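Local coordinates for protein homocitrate synthase (PDB 6KTQ) that catalyses the aldol-type condensation of acetyl-CoA with 2-oxoglutarate to homocitrate, the first step of lysine biosynthesis through alpha-aminoadipate, at residues K286-A291 and P307-Y312; K350-H355 and Q375-I380; A356-F361 and L368-I373. One frame throughout, in Å; residues are numbered along the deposited sequence.

Contact 1 of 3, residues K286-A291 and P307-Y312; sequences KLSEVA and PITGDY
The flat group that meets T309 is the peptide joining L287 to S288: methyl CG2 of T309 lies over one face of it, 3.9 Å from S288 N and 4.0 Å from L287 C. The line from that carbon to the methyl runs about 20° from the plane normal, a true approach over the face. Around the same methyl stand three helix side chains, with L287 CB, S288 OG and A291 CB all within 4.2 Å, so one methyl is seated on the first turn of helix 287-298. The torsion of T309 (chi1 60°) explains this division of labour: CG2 lies anti to the carbonyl carbon and takes the apolar seat, whereas OG1 is directed between backbone N and carbonyl, where Q267 of helix 266-277 supplies its hydrogen-bond partner. Beside this methyl, I308 CG2 reaches L287 CD1 at 4.3 Å, a looser apolar touch.

I308 owes its position to a classic gamma turn: its phi is positive, and T309 N donates to P307 O at 2.8 Å. R342 NH1 clasps the carbonyls of I308 and G310, on either side of T309 in the chain.

On the polar flank no direct bond links the segments. One water bridges S288 OG and T309 O, donating to the carbonyl oxygen at 2.7 Å. A sulfate, probably from the crystallisation liquor, lies about 5 Å from the S288 side chain.

The contact thus joins a helix of the HMGL-like TIM-barrel domain, packed against helices 53-66 and 266-277, to the loop between helix 287-298 and strand 315-316. Its chemistry implies a division: the direct contact is apolar packing centred on one methyl, while T309 OG1 bonds Q267, I308 O and G310 O bond R342, and T309 O takes the water.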
# COMPACT_ATOMS: atom_id res chain seq x y z
N LYS A 286 -15.05 -19.30 -19.31
CA LYS A 286 -14.76 -19.45 -20.72
C LYS A 286 -13.26 -19.62 -21.04
O LYS A 286 -12.87 -19.69 -22.21
CB LYS A 286 -15.34 -18.26 -21.50
CG LYS A 286 -16.86 -18.28 -21.56
CD LYS A 286 -17.42 -17.12 -22.39
CE LYS A 286 -17.08 -17.21 -23.89
NZ LYS A 286 -17.20 -18.59 -24.47
N LEU A 287 -12.43 -19.70 -19.99
CA LEU A 287 -11.00 -19.86 -20.18
C LEU A 287 -10.66 -21.15 -20.94
O LEU A 287 -9.84 -21.12 -21.85
CB LEU A 287 -10.28 -19.82 -18.84
CG LEU A 287 -10.34 -18.46 -18.14
CD1 LEU A 287 -9.75 -18.53 -16.73
CD2 LEU A 287 -9.60 -17.44 -18.99
N SER A 288 -11.28 -22.27 -20.59
CA SER A 288 -11.02 -23.52 -21.27
C SER A 288 -11.31 -23.44 -22.77
O SER A 288 -10.53 -23.91 -23.58
CB SER A 288 -11.83 -24.64 -20.65
OG SER A 288 -11.22 -25.06 -19.45
N GLU A 289 -12.42 -22.81 -23.13
CA GLU A 289 -12.84 -22.74 -24.52
C GLU A 289 -11.87 -21.90 -25.32
O GLU A 289 -11.47 -22.28 -26.43
CB GLU A 289 -14.26 -22.17 -24.62
CG GLU A 289 -14.78 -22.03 -26.04
CD GLU A 289 -16.02 -21.13 -26.12
OE1 GLU A 289 -15.98 -20.12 -26.86
OE2 GLU A 289 -17.00 -21.41 -25.41
N VAL A 290 -11.44 -20.77 -24.75
CA VAL A 290 -10.53 -19.89 -25.47
C VAL A 290 -9.13 -20.51 -25.55
O VAL A 290 -8.48 -20.43 -26.60
CB VAL A 290 -10.53 -18.46 -24.89
CG1 VAL A 290 -9.53 -17.58 -25.63
CG2 VAL A 290 -11.95 -17.88 -25.00
N ALA A 291 -8.70 -21.14 -24.47
CA ALA A 291 -7.42 -21.85 -24.47
C ALA A 291 -7.40 -22.95 -25.54
O ALA A 291 -6.39 -23.17 -26.23
CB ALA A 291 -7.21 -22.49 -23.12
N PRO A 307 -1.83 -25.19 -15.36
CA PRO A 307 -2.81 -24.73 -14.36
C PRO A 307 -4.14 -24.27 -14.95
O PRO A 307 -4.17 -23.68 -16.04
CB PRO A 307 -2.07 -23.57 -13.66
CG PRO A 307 -0.64 -23.95 -13.77
CD PRO A 307 -0.51 -24.56 -15.16
N ILE A 308 -5.23 -24.53 -14.21
CA ILE A 308 -6.58 -24.03 -14.49
C ILE A 308 -7.28 -24.74 -15.65
O ILE A 308 -8.38 -25.25 -15.47
CB ILE A 308 -6.62 -22.51 -14.74
CG1 ILE A 308 -5.85 -21.74 -13.66
CG2 ILE A 308 -8.06 -22.01 -14.88
CD1 ILE A 308 -6.19 -22.10 -12.23
N THR A 309 -6.66 -24.73 -16.84
CA THR A 309 -7.25 -25.35 -18.02
C THR A 309 -6.65 -26.72 -18.33
O THR A 309 -7.14 -27.41 -19.20
CB THR A 309 -7.09 -24.45 -19.26
OG1 THR A 309 -5.71 -24.22 -19.53
CG2 THR A 309 -7.81 -23.12 -19.04
N GLY A 310 -5.58 -27.10 -17.65
CA GLY A 310 -4.96 -28.38 -17.95
C GLY A 310 -5.83 -29.59 -17.66
O GLY A 310 -6.68 -29.60 -16.74
N ASP A 311 -5.62 -30.64 -18.43
CA ASP A 311 -6.39 -31.87 -18.24
C ASP A 311 -6.47 -32.29 -16.77
O ASP A 311 -7.54 -32.71 -16.31
CB ASP A 311 -5.75 -33.03 -19.02
CG ASP A 311 -5.79 -32.81 -20.52
OD1 ASP A 311 -6.67 -32.08 -21.01
OD2 ASP A 311 -4.94 -33.40 -21.22
N TYR A 312 -5.35 -32.22 -16.04
CA TYR A 312 -5.29 -32.74 -14.69
C TYR A 312 -5.59 -31.77 -13.56
O TYR A 312 -5.52 -32.19 -12.38
CB TYR A 312 -3.91 -33.36 -14.40
CG TYR A 312 -3.52 -34.50 -15.30
CD1 TYR A 312 -4.46 -35.19 -16.05
CD2 TYR A 312 -2.20 -34.90 -15.39
CE1 TYR A 312 -4.08 -36.24 -16.87
CE2 TYR A 312 -1.83 -35.94 -16.21
CZ TYR A 312 -2.77 -36.60 -16.94
OH TYR A 312 -2.39 -37.63 -17.76
O HOH W 1 -9.66 -26.99 -19.94

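Contact 2 of 3, residues K350-H355 and Q375-I380; sequences KYTGKH and QVLAKI
Torsions of T352 and L377 help to bring their methyls together: chi1 of -164° in T352 sends OG1 anti to the backbone N and leaves methyl CG2 between N and the carbonyl carbon, facing L377, whose own chi1 (-140°) and chi2 (-144°) both depart from staggered values. The setting is a helical hairpin of the post-HMGL region, where the turn leading into helix 354-364 lies across helix 370-381. The two side chains cross obliquely and touch methyl to methyl, T352 CG2 to L377 CD2 at 3.5 Å, a tight fit.

L377 then spreads along the backbone: CD2 reaches G353 CA at 4.1 Å, and CD1 comes to 3.9 Å from K354 N. G353 is the N-cap residue, so the leucine packs directly on the start of the helix. One turn further along helix 370-381, I380 presents CG2 to both T352 and K350, and its side chain also meets L397 of helix 391-402. No hydrogen bond joins the two segments; K381, just beyond, binds K350 O through NZ and T352 O weakly. At the K350 end of the contact, I380 CG2 stands 4.0 Å from K350 N.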
# COMPACT_ATOMS: atom_id res chain seq x y z
N LYS A 350 -2.31 -47.99 -9.00
CA LYS A 350 -1.82 -48.60 -7.77
C LYS A 350 -1.79 -47.66 -6.56
O LYS A 350 -1.56 -48.11 -5.42
CB LYS A 350 -0.43 -49.21 -7.98
CG LYS A 350 0.66 -48.18 -8.19
CD LYS A 350 1.93 -48.77 -8.75
CE LYS A 350 2.99 -47.69 -8.89
NZ LYS A 350 4.28 -48.18 -9.45
N TYR A 351 -2.04 -46.36 -6.78
CA TYR A 351 -2.05 -45.38 -5.69
C TYR A 351 -3.42 -45.24 -5.05
O TYR A 351 -3.59 -44.48 -4.12
CB TYR A 351 -1.57 -44.00 -6.21
CG TYR A 351 -0.08 -43.87 -6.09
CD1 TYR A 351 0.75 -44.38 -7.07
CD2 TYR A 351 0.49 -43.32 -4.97
CE1 TYR A 351 2.14 -44.33 -6.94
CE2 TYR A 351 1.88 -43.23 -4.83
CZ TYR A 351 2.70 -43.76 -5.81
OH TYR A 351 4.08 -43.70 -5.68
N THR A 352 -4.40 -46.02 -5.51
CA THR A 352 -5.77 -45.81 -5.04
C THR A 352 -5.97 -46.44 -3.67
O THR A 352 -5.06 -47.05 -3.08
CB THR A 352 -6.80 -46.35 -6.04
OG1 THR A 352 -8.08 -45.81 -5.77
CG2 THR A 352 -6.86 -47.86 -5.98
N GLY A 353 -7.17 -46.26 -3.16
CA GLY A 353 -7.59 -46.87 -1.91
C GLY A 353 -9.01 -47.34 -1.97
O GLY A 353 -9.70 -47.19 -2.97
N LYS A 354 -9.45 -47.91 -0.86
CA LYS A 354 -10.77 -48.54 -0.79
C LYS A 354 -11.93 -47.56 -1.04
O LYS A 354 -12.86 -47.88 -1.79
CB LYS A 354 -10.88 -49.32 0.54
CG LYS A 354 -12.06 -49.03 1.44
CD LYS A 354 -11.87 -49.56 2.86
CE LYS A 354 -11.80 -48.41 3.89
NZ LYS A 354 -10.72 -47.38 3.66
N HIS A 355 -11.86 -46.35 -0.47
CA HIS A 355 -12.94 -45.36 -0.70
C HIS A 355 -13.10 -44.99 -2.17
O HIS A 355 -14.24 -44.85 -2.67
CB HIS A 355 -12.78 -44.12 0.19
CG HIS A 355 -12.85 -44.42 1.66
ND1 HIS A 355 -14.02 -44.84 2.28
CD2 HIS A 355 -11.91 -44.39 2.63
CE1 HIS A 355 -13.78 -45.06 3.56
NE2 HIS A 355 -12.51 -44.77 3.80
N GLN A 375 -10.19 -57.36 -2.17
CA GLN A 375 -9.54 -58.22 -3.14
C GLN A 375 -9.27 -57.48 -4.43
O GLN A 375 -8.22 -57.62 -5.01
CB GLN A 375 -10.37 -59.50 -3.41
CG GLN A 375 -10.49 -60.46 -2.21
CD GLN A 375 -11.61 -61.49 -2.41
OE1 GLN A 375 -11.57 -62.25 -3.36
NE2 GLN A 375 -12.63 -61.45 -1.56
N VAL A 376 -10.22 -56.68 -4.90
CA VAL A 376 -9.97 -55.86 -6.10
C VAL A 376 -8.82 -54.89 -5.88
O VAL A 376 -7.95 -54.73 -6.71
CB VAL A 376 -11.26 -55.12 -6.51
CG1 VAL A 376 -10.99 -54.07 -7.60
CG2 VAL A 376 -12.28 -56.12 -7.01
N LEU A 377 -8.79 -54.25 -4.72
CA LEU A 377 -7.71 -53.31 -4.40
C LEU A 377 -6.34 -54.01 -4.44
O LEU A 377 -5.35 -53.52 -5.03
CB LEU A 377 -7.96 -52.73 -3.02
CG LEU A 377 -7.72 -51.27 -2.68
CD1 LEU A 377 -7.19 -51.12 -1.26
CD2 LEU A 377 -6.85 -50.52 -3.67
N ALA A 378 -6.29 -55.20 -3.86
CA ALA A 378 -5.05 -55.99 -3.89
C ALA A 378 -4.62 -56.33 -5.30
O ALA A 378 -3.43 -56.24 -5.65
CB ALA A 378 -5.19 -57.27 -3.05
N LYS A 379 -5.58 -56.70 -6.15
CA LYS A 379 -5.25 -56.99 -7.53
C LYS A 379 -4.72 -55.73 -8.26
O LYS A 379 -3.73 -55.80 -8.96
CB LYS A 379 -6.46 -57.56 -8.26
CG LYS A 379 -6.79 -58.98 -7.83
CD LYS A 379 -8.20 -59.38 -8.25
CE LYS A 379 -8.56 -60.76 -7.74
NZ LYS A 379 -7.94 -61.80 -8.60
N ILE A 380 -5.37 -54.58 -8.04
CA ILE A 380 -4.90 -53.31 -8.60
C ILE A 380 -3.45 -53.04 -8.18
O ILE A 380 -2.61 -52.71 -9.02
CB ILE A 380 -5.83 -52.15 -8.20
CG1 ILE A 380 -7.16 -52.23 -8.95
CG2 ILE A 380 -5.19 -50.79 -8.50
CD1 ILE A 380 -8.24 -51.37 -8.35

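Contact 3 of 3, residues A356-F361 and L368-I373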
# COMPACT_ATOMS: atom_id res chain seq x y z
N ALA A 356 -11.99 -44.81 -2.87
CA ALA A 356 -12.03 -44.45 -4.27
C ALA A 356 -12.60 -45.59 -5.09
O ALA A 356 -13.44 -45.38 -5.97
CB ALA A 356 -10.64 -44.11 -4.77
N VAL A 357 -12.12 -46.80 -4.82
CA VAL A 357 -12.58 -47.97 -5.58
C VAL A 357 -14.09 -48.20 -5.31
O VAL A 357 -14.87 -48.37 -6.27
CB VAL A 357 -11.71 -49.21 -5.27
CG1 VAL A 357 -12.34 -50.46 -5.82
CG2 VAL A 357 -10.32 -49.03 -5.86
N LYS A 358 -14.51 -48.11 -4.04
CA LYS A 358 -15.93 -48.23 -3.70
C LYS A 358 -16.75 -47.21 -4.43
O LYS A 358 -17.82 -47.54 -4.96
CB LYS A 358 -16.19 -48.08 -2.20
CG LYS A 358 -15.85 -49.29 -1.36
CD LYS A 358 -16.29 -49.14 0.10
CE LYS A 358 -15.56 -50.16 0.99
NZ LYS A 358 -16.40 -50.73 2.09
N ASP A 359 -16.28 -45.96 -4.45
CA ASP A 359 -17.04 -44.89 -5.08
C ASP A 359 -17.26 -45.13 -6.57
O ASP A 359 -18.35 -44.90 -7.07
CB ASP A 359 -16.38 -43.53 -4.88
CG ASP A 359 -17.19 -42.42 -5.48
OD1 ASP A 359 -18.25 -42.12 -4.93
OD2 ASP A 359 -16.81 -41.90 -6.53
N ARG A 360 -16.22 -45.58 -7.28
CA ARG A 360 -16.34 -45.86 -8.71
C ARG A 360 -17.28 -47.05 -8.99
O ARG A 360 -18.12 -47.01 -9.90
CB ARG A 360 -14.97 -46.11 -9.33
CG ARG A 360 -14.97 -46.06 -10.84
CD ARG A 360 -15.12 -44.62 -11.35
NE ARG A 360 -15.52 -44.56 -12.75
CZ ARG A 360 -16.08 -43.49 -13.34
NH1 ARG A 360 -16.32 -42.37 -12.65
NH2 ARG A 360 -16.42 -43.56 -14.62
N PHE A 361 -17.16 -48.12 -8.22
CA PHE A 361 -18.14 -49.22 -8.35
C PHE A 361 -19.58 -48.76 -8.09
O PHE A 361 -20.52 -49.14 -8.81
CB PHE A 361 -17.74 -50.41 -7.47
CG PHE A 361 -16.68 -51.26 -8.09
CD1 PHE A 361 -16.93 -51.92 -9.29
CD2 PHE A 361 -15.45 -51.39 -7.52
CE1 PHE A 361 -15.97 -52.69 -9.88
CE2 PHE A 361 -14.49 -52.17 -8.10
CZ PHE A 361 -14.75 -52.82 -9.30
N LEU A 368 -20.38 -54.53 -4.44
CA LEU A 368 -19.38 -55.48 -4.01
C LEU A 368 -19.32 -55.42 -2.50
O LEU A 368 -19.58 -54.37 -1.90
CB LEU A 368 -18.00 -55.10 -4.56
CG LEU A 368 -17.84 -55.20 -6.07
CD1 LEU A 368 -16.40 -54.86 -6.40
CD2 LEU A 368 -18.20 -56.57 -6.58
N THR A 369 -18.97 -56.54 -1.89
CA THR A 369 -18.84 -56.56 -0.44
C THR A 369 -17.53 -55.89 -0.07
O THR A 369 -16.65 -55.71 -0.90
CB THR A 369 -18.87 -57.98 0.14
OG1 THR A 369 -17.65 -58.65 -0.14
CG2 THR A 369 -20.05 -58.78 -0.43
N ASP A 370 -17.42 -55.54 1.20
CA ASP A 370 -16.22 -54.94 1.72
C ASP A 370 -14.99 -55.81 1.45
O ASP A 370 -13.96 -55.30 1.01
CB ASP A 370 -16.40 -54.66 3.22
CG ASP A 370 -15.27 -53.84 3.78
OD1 ASP A 370 -15.22 -52.62 3.50
OD2 ASP A 370 -14.42 -54.43 4.49
N SER A 371 -15.12 -57.12 1.62
CA SER A 371 -14.00 -58.03 1.35
C SER A 371 -13.68 -58.18 -0.15
O SER A 371 -12.52 -58.36 -0.53
CB SER A 371 -14.27 -59.41 1.97
OG SER A 371 -13.21 -60.27 1.66
N GLU A 372 -14.71 -58.15 -0.99
CA GLU A 372 -14.52 -58.13 -2.44
C GLU A 372 -13.75 -56.85 -2.84
O GLU A 372 -12.88 -56.90 -3.69
CB GLU A 372 -15.87 -58.21 -3.16
CG GLU A 372 -16.49 -59.61 -3.04
CD GLU A 372 -17.84 -59.75 -3.71
OE1 GLU A 372 -18.63 -58.78 -3.69
OE2 GLU A 372 -18.11 -60.86 -4.22
N ILE A 373 -14.08 -55.72 -2.21
CA ILE A 373 -13.37 -54.48 -2.49
C ILE A 373 -11.90 -54.68 -2.12
O ILE A 373 -11.03 -54.27 -2.90
CB ILE A 373 -14.00 -53.27 -1.81
CG1 ILE A 373 -15.39 -52.98 -2.40
CG2 ILE A 373 -13.10 -52.02 -1.89
CD1 ILE A 373 -15.43 -52.38 -3.79
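I373 is the apolar centre, packed against V357, K358 and F361 of the facing helix. Its terminal CD1 touches V357 CG1 at 4.2 Å and F361 CD2 at 3.9 Å; toward the ring its approach is oblique. The clearer ring contact comes from L368, whose CD1 stands almost exactly over the centre of F361: 3.7 Å from CD1 to the ring centroid, 11° off the normal. That is a CH-pi contact over the face, confirmed by the near-equal spacing of CD1 from all six ring carbons. Beyond the two segments, V366 and V376 also touch F361, and L368 packs on T402 of helix 391-402.

Outward from this centre lies K358, which serves both sides of the boundary. Its CG rests on I373, 3.9 Å from CG1, while the chain stays extended until chi4, where the torsion of -143° leaves the extended line and turns NZ toward D370. The resulting salt bridge, from K358 NZ to D370 OD1, is short at 2.6 Å and uses the anti lone pair of the carboxylate oxygen. CG of D370 is anti to its backbone N, which lets OD1 turn back to the lysine although CB points away from the other helix. Sitting in the first turn of its helix, the aspartate would probably be stabilised as an anion by the helix end as well.

At that end T369 and E372 bind each other reciprocally: E372 N donates to T369 OG1 at 3.1 Å, and T369 N to E372 OE1 at 2.9 Å with a nearly straight 169° angle. The pairs K358–I373 and F361–L368 give an antiparallel register which, with six residues between the segments, makes a helical hairpin, here with its second helix opened by a capping box.

How the contacts relate
From the N terminus, the chain builds the TIM barrel first; contact 1 then closes a loop of 15 residues, bringing the exit from helix 287-298 back onto that helix's start. The chain runs on to helices 354-364 and 370-381, where the other two contacts lie about 31 Å (contact 2) and 32 Å (contact 3) from contact 1, centre to centre. Contact 2 closes a loop of 19 residues, and contact 3, with six between its segments, falls wholly within that loop. Contacts 2 and 3 touch through T352 and V357 on the first side, and across the helices through I380 CD1 to V357 CG2 (4.0 Å) and V376 CG1 to F361 CE2 (4.0 Å).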